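Local coordinates for protein probable 2-dehydro-3-deoxygalactonokinase DgoK1 (Sinorhizobium meliloti, PDB 3T69) that probably phosphorylates 2-dehydro-3-deoxy-D-galactonate with ATP, a step of D-galactonate breakdown in the DeLey-Doudoroff pathway of galactose degradation, at residues A196-R209 with G271-L283. Sequence-based numbering, arbitrary orientation.
Sequences AGSAAFTDAVSRTR and GTLYRTALESQGL
The F201 ring is a bump pushed into a hollow on helix 271-280 between L273 and the small A277. It reaches across until CE2 lies 3.6 Å from A277 CB, which meets its edge. L273 CD1 sits over one face, a CH-pi contact 3.9 Å from the ring centroid, and V205 CG2, one turn on, lies over the opposite face near the rim. Near the start of 196-209, A196 CB meets L273 CD1 at 3.8 Å.

At the other end Q281, bent at chi2, folds into a notch formed by V205, S206 and R209. Its NE2 gives S206 OG a nearly straight 3.1 Å hydrogen bond, in the amide plane, while S206 OG donates to T202 O. R209 runs past in the opposite direction, CD 3.4 Å from Q281 OE1, its guanidinium almost perpendicular to the amide. Replacing Q281 by an alanine is likely to leave S206 OG without its amide donor and open a gap beside V205.

The axes of 199-209 and 271-280 come within 9.9 Å, crossing at -52°. Helix 233-252 touches F201 and A277, while Y274 and L278, on the far side, touch strand 153-159 of the six-stranded sheet in this ASKHA-type kinase.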
# COMPACT_ATOMS: atom_id res chain seq x y z
N ALA B 196 17.72 -8.78 9.20
CA ALA B 196 18.18 -8.02 8.03
C ALA B 196 19.00 -8.81 6.99
O ALA B 196 18.95 -8.53 5.76
CB ALA B 196 18.98 -6.79 8.51
N GLY B 197 19.79 -9.76 7.49
CA GLY B 197 20.72 -10.51 6.63
C GLY B 197 20.03 -11.58 5.82
O GLY B 197 20.51 -11.94 4.74
N SER B 198 18.90 -12.08 6.35
CA SER B 198 18.15 -13.19 5.73
C SER B 198 17.98 -12.91 4.26
O SER B 198 17.78 -11.76 3.86
CB SER B 198 16.78 -13.41 6.40
OG SER B 198 15.80 -12.54 5.86
N ALA B 199 18.10 -13.97 3.47
CA ALA B 199 18.02 -13.88 2.01
C ALA B 199 16.60 -13.52 1.57
O ALA B 199 16.42 -12.88 0.54
CB ALA B 199 18.49 -15.19 1.37
N ALA B 200 15.61 -13.93 2.36
CA ALA B 200 14.24 -13.52 2.10
C ALA B 200 14.20 -12.00 1.83
O ALA B 200 13.65 -11.56 0.81
CB ALA B 200 13.32 -13.92 3.25
N PHE B 201 14.87 -11.22 2.69
CA PHE B 201 14.93 -9.77 2.54
C PHE B 201 15.60 -9.22 1.29
O PHE B 201 15.01 -8.39 0.59
CB PHE B 201 15.46 -9.07 3.80
CG PHE B 201 15.52 -7.57 3.68
CD1 PHE B 201 14.36 -6.79 3.80
CD2 PHE B 201 16.73 -6.92 3.43
CE1 PHE B 201 14.41 -5.37 3.67
CE2 PHE B 201 16.80 -5.51 3.29
CZ PHE B 201 15.64 -4.74 3.42
N THR B 202 16.83 -9.63 0.99
CA THR B 202 17.51 -9.04 -0.18
C THR B 202 17.01 -9.59 -1.50
O THR B 202 17.20 -8.94 -2.54
CB THR B 202 19.07 -9.18 -0.13
OG1 THR B 202 19.46 -10.57 -0.07
CG2 THR B 202 19.64 -8.41 1.04
N ASP B 203 16.43 -10.80 -1.49
CA ASP B 203 15.75 -11.30 -2.70
C ASP B 203 14.59 -10.36 -3.07
O ASP B 203 14.52 -9.91 -4.23
CB ASP B 203 15.21 -12.74 -2.53
CG ASP B 203 16.31 -13.81 -2.43
OD1 ASP B 203 17.47 -13.53 -2.86
OD2 ASP B 203 15.97 -14.93 -1.93
N ALA B 204 13.73 -10.05 -2.09
CA ALA B 204 12.59 -9.15 -2.23
C ALA B 204 13.01 -7.81 -2.81
O ALA B 204 12.45 -7.34 -3.83
CB ALA B 204 11.91 -8.95 -0.92
N VAL B 205 14.04 -7.22 -2.20
CA VAL B 205 14.62 -5.94 -2.63
C VAL B 205 15.15 -6.01 -4.04
O VAL B 205 15.03 -5.06 -4.80
CB VAL B 205 15.79 -5.47 -1.69
CG1 VAL B 205 16.46 -4.23 -2.23
CG2 VAL B 205 15.31 -5.25 -0.28
N SER B 206 15.77 -7.12 -4.39
CA SER B 206 16.32 -7.19 -5.73
C SER B 206 15.21 -7.43 -6.79
O SER B 206 15.13 -6.71 -7.78
CB SER B 206 17.44 -8.24 -5.80
OG SER B 206 18.45 -7.98 -4.82
N ARG B 207 14.32 -8.39 -6.58
CA ARG B 207 13.34 -8.63 -7.64
C ARG B 207 12.44 -7.41 -7.82
O ARG B 207 12.08 -7.07 -8.96
CB ARG B 207 12.55 -9.96 -7.52
CG ARG B 207 12.08 -10.35 -6.12
CD ARG B 207 11.49 -11.75 -6.15
NE ARG B 207 10.83 -12.06 -7.43
CZ ARG B 207 10.06 -13.12 -7.65
NH1 ARG B 207 9.81 -13.98 -6.66
NH2 ARG B 207 9.51 -13.33 -8.83
N THR B 208 12.15 -6.72 -6.73
CA THR B 208 11.38 -5.46 -6.84
C THR B 208 12.17 -4.28 -7.45
O THR B 208 11.61 -3.57 -8.30
CB THR B 208 10.70 -5.08 -5.55
OG1 THR B 208 10.23 -6.27 -4.91
CG2 THR B 208 9.54 -4.22 -5.84
N ARG B 209 13.45 -4.08 -7.06
CA ARG B 209 14.27 -3.00 -7.63
C ARG B 209 14.45 -3.20 -9.14
O ARG B 209 14.43 -2.24 -9.92
CB ARG B 209 15.62 -2.82 -6.85
CG ARG B 209 16.64 -1.75 -7.39
CD ARG B 209 17.32 -2.30 -8.62
NE ARG B 209 18.57 -1.70 -9.01
CZ ARG B 209 18.71 -0.54 -9.66
NH1 ARG B 209 17.64 0.21 -9.99
NH2 ARG B 209 19.95 -0.11 -9.96
N GLY B 271 17.96 1.73 10.18
CA GLY B 271 19.24 2.16 9.62
C GLY B 271 19.99 0.99 9.04
O GLY B 271 20.44 1.05 7.87
N THR B 272 20.12 -0.08 9.83
CA THR B 272 20.80 -1.32 9.41
C THR B 272 20.10 -1.84 8.15
O THR B 272 20.70 -1.84 7.03
CB THR B 272 20.85 -2.39 10.57
OG1 THR B 272 21.70 -1.93 11.63
CG2 THR B 272 21.37 -3.72 10.08
N LEU B 273 18.82 -2.19 8.31
CA LEU B 273 17.94 -2.56 7.19
C LEU B 273 18.17 -1.81 5.87
O LEU B 273 18.30 -2.43 4.81
CB LEU B 273 16.50 -2.42 7.63
CG LEU B 273 15.48 -3.40 7.04
CD1 LEU B 273 15.92 -4.86 7.21
CD2 LEU B 273 14.11 -3.18 7.72
N TYR B 274 18.26 -0.48 5.91
CA TYR B 274 18.53 0.26 4.69
C TYR B 274 19.94 0.17 4.11
O TYR B 274 20.11 0.24 2.88
CB TYR B 274 18.12 1.73 4.82
CG TYR B 274 16.66 2.01 4.50
CD1 TYR B 274 16.29 2.65 3.32
CD2 TYR B 274 15.65 1.65 5.38
CE1 TYR B 274 14.93 2.93 3.02
CE2 TYR B 274 14.31 1.94 5.09
CZ TYR B 274 13.96 2.56 3.91
OH TYR B 274 12.64 2.83 3.65
N ARG B 275 20.96 0.03 4.97
CA ARG B 275 22.35 -0.00 4.47
C ARG B 275 22.45 -1.33 3.78
O ARG B 275 23.03 -1.47 2.69
CB ARG B 275 23.40 0.10 5.63
N THR B 276 21.85 -2.31 4.46
CA THR B 276 21.80 -3.68 3.97
C THR B 276 21.14 -3.67 2.59
O THR B 276 21.69 -4.18 1.59
CB THR B 276 21.00 -4.52 4.94
OG1 THR B 276 21.62 -4.45 6.22
CG2 THR B 276 20.90 -5.96 4.51
N ALA B 277 19.98 -3.04 2.54
CA ALA B 277 19.23 -3.00 1.32
C ALA B 277 19.96 -2.18 0.26
O ALA B 277 19.98 -2.56 -0.91
CB ALA B 277 17.81 -2.47 1.61
N LEU B 278 20.58 -1.08 0.65
CA LEU B 278 21.27 -0.24 -0.34
C LEU B 278 22.57 -0.82 -0.94
O LEU B 278 22.89 -0.61 -2.14
CB LEU B 278 21.54 1.17 0.23
CG LEU B 278 20.33 2.04 0.57
CD1 LEU B 278 20.67 3.04 1.62
CD2 LEU B 278 19.78 2.73 -0.68
N GLU B 279 23.34 -1.53 -0.11
CA GLU B 279 24.57 -2.13 -0.59
C GLU B 279 24.24 -3.23 -1.59
O GLU B 279 24.78 -3.22 -2.71
CB GLU B 279 25.43 -2.63 0.57
CG GLU B 279 26.23 -1.50 1.20
CD GLU B 279 26.70 -1.77 2.64
OE1 GLU B 279 26.12 -2.59 3.39
OE2 GLU B 279 27.67 -1.09 3.02
N SER B 280 23.31 -4.12 -1.22
CA SER B 280 22.82 -5.17 -2.13
C SER B 280 22.51 -4.64 -3.53
O SER B 280 22.62 -5.38 -4.49
CB SER B 280 21.63 -5.93 -1.54
OG SER B 280 20.42 -5.19 -1.65
N GLN B 281 22.17 -3.36 -3.65
CA GLN B 281 21.92 -2.79 -4.99
C GLN B 281 23.12 -2.11 -5.58
O GLN B 281 23.00 -1.43 -6.61
CB GLN B 281 20.68 -1.88 -5.06
CG GLN B 281 19.39 -2.55 -4.56
CD GLN B 281 19.17 -3.94 -5.17
OE1 GLN B 281 19.12 -4.10 -6.39
NE2 GLN B 281 19.02 -4.94 -4.30
N GLY B 282 24.27 -2.31 -4.93
CA GLY B 282 25.57 -1.86 -5.44
C GLY B 282 25.89 -0.40 -5.17
O GLY B 282 26.57 0.25 -5.97
N LEU B 283 25.42 0.12 -4.03
CA LEU B 283 25.73 1.47 -3.61
C LEU B 283 26.62 1.53 -2.39
O LEU B 283 26.45 0.76 -1.45
CB LEU B 283 24.45 2.25 -3.30
CG LEU B 283 23.47 2.30 -4.44
CD1 LEU B 283 22.11 2.54 -3.85
CD2 LEU B 283 23.87 3.38 -5.46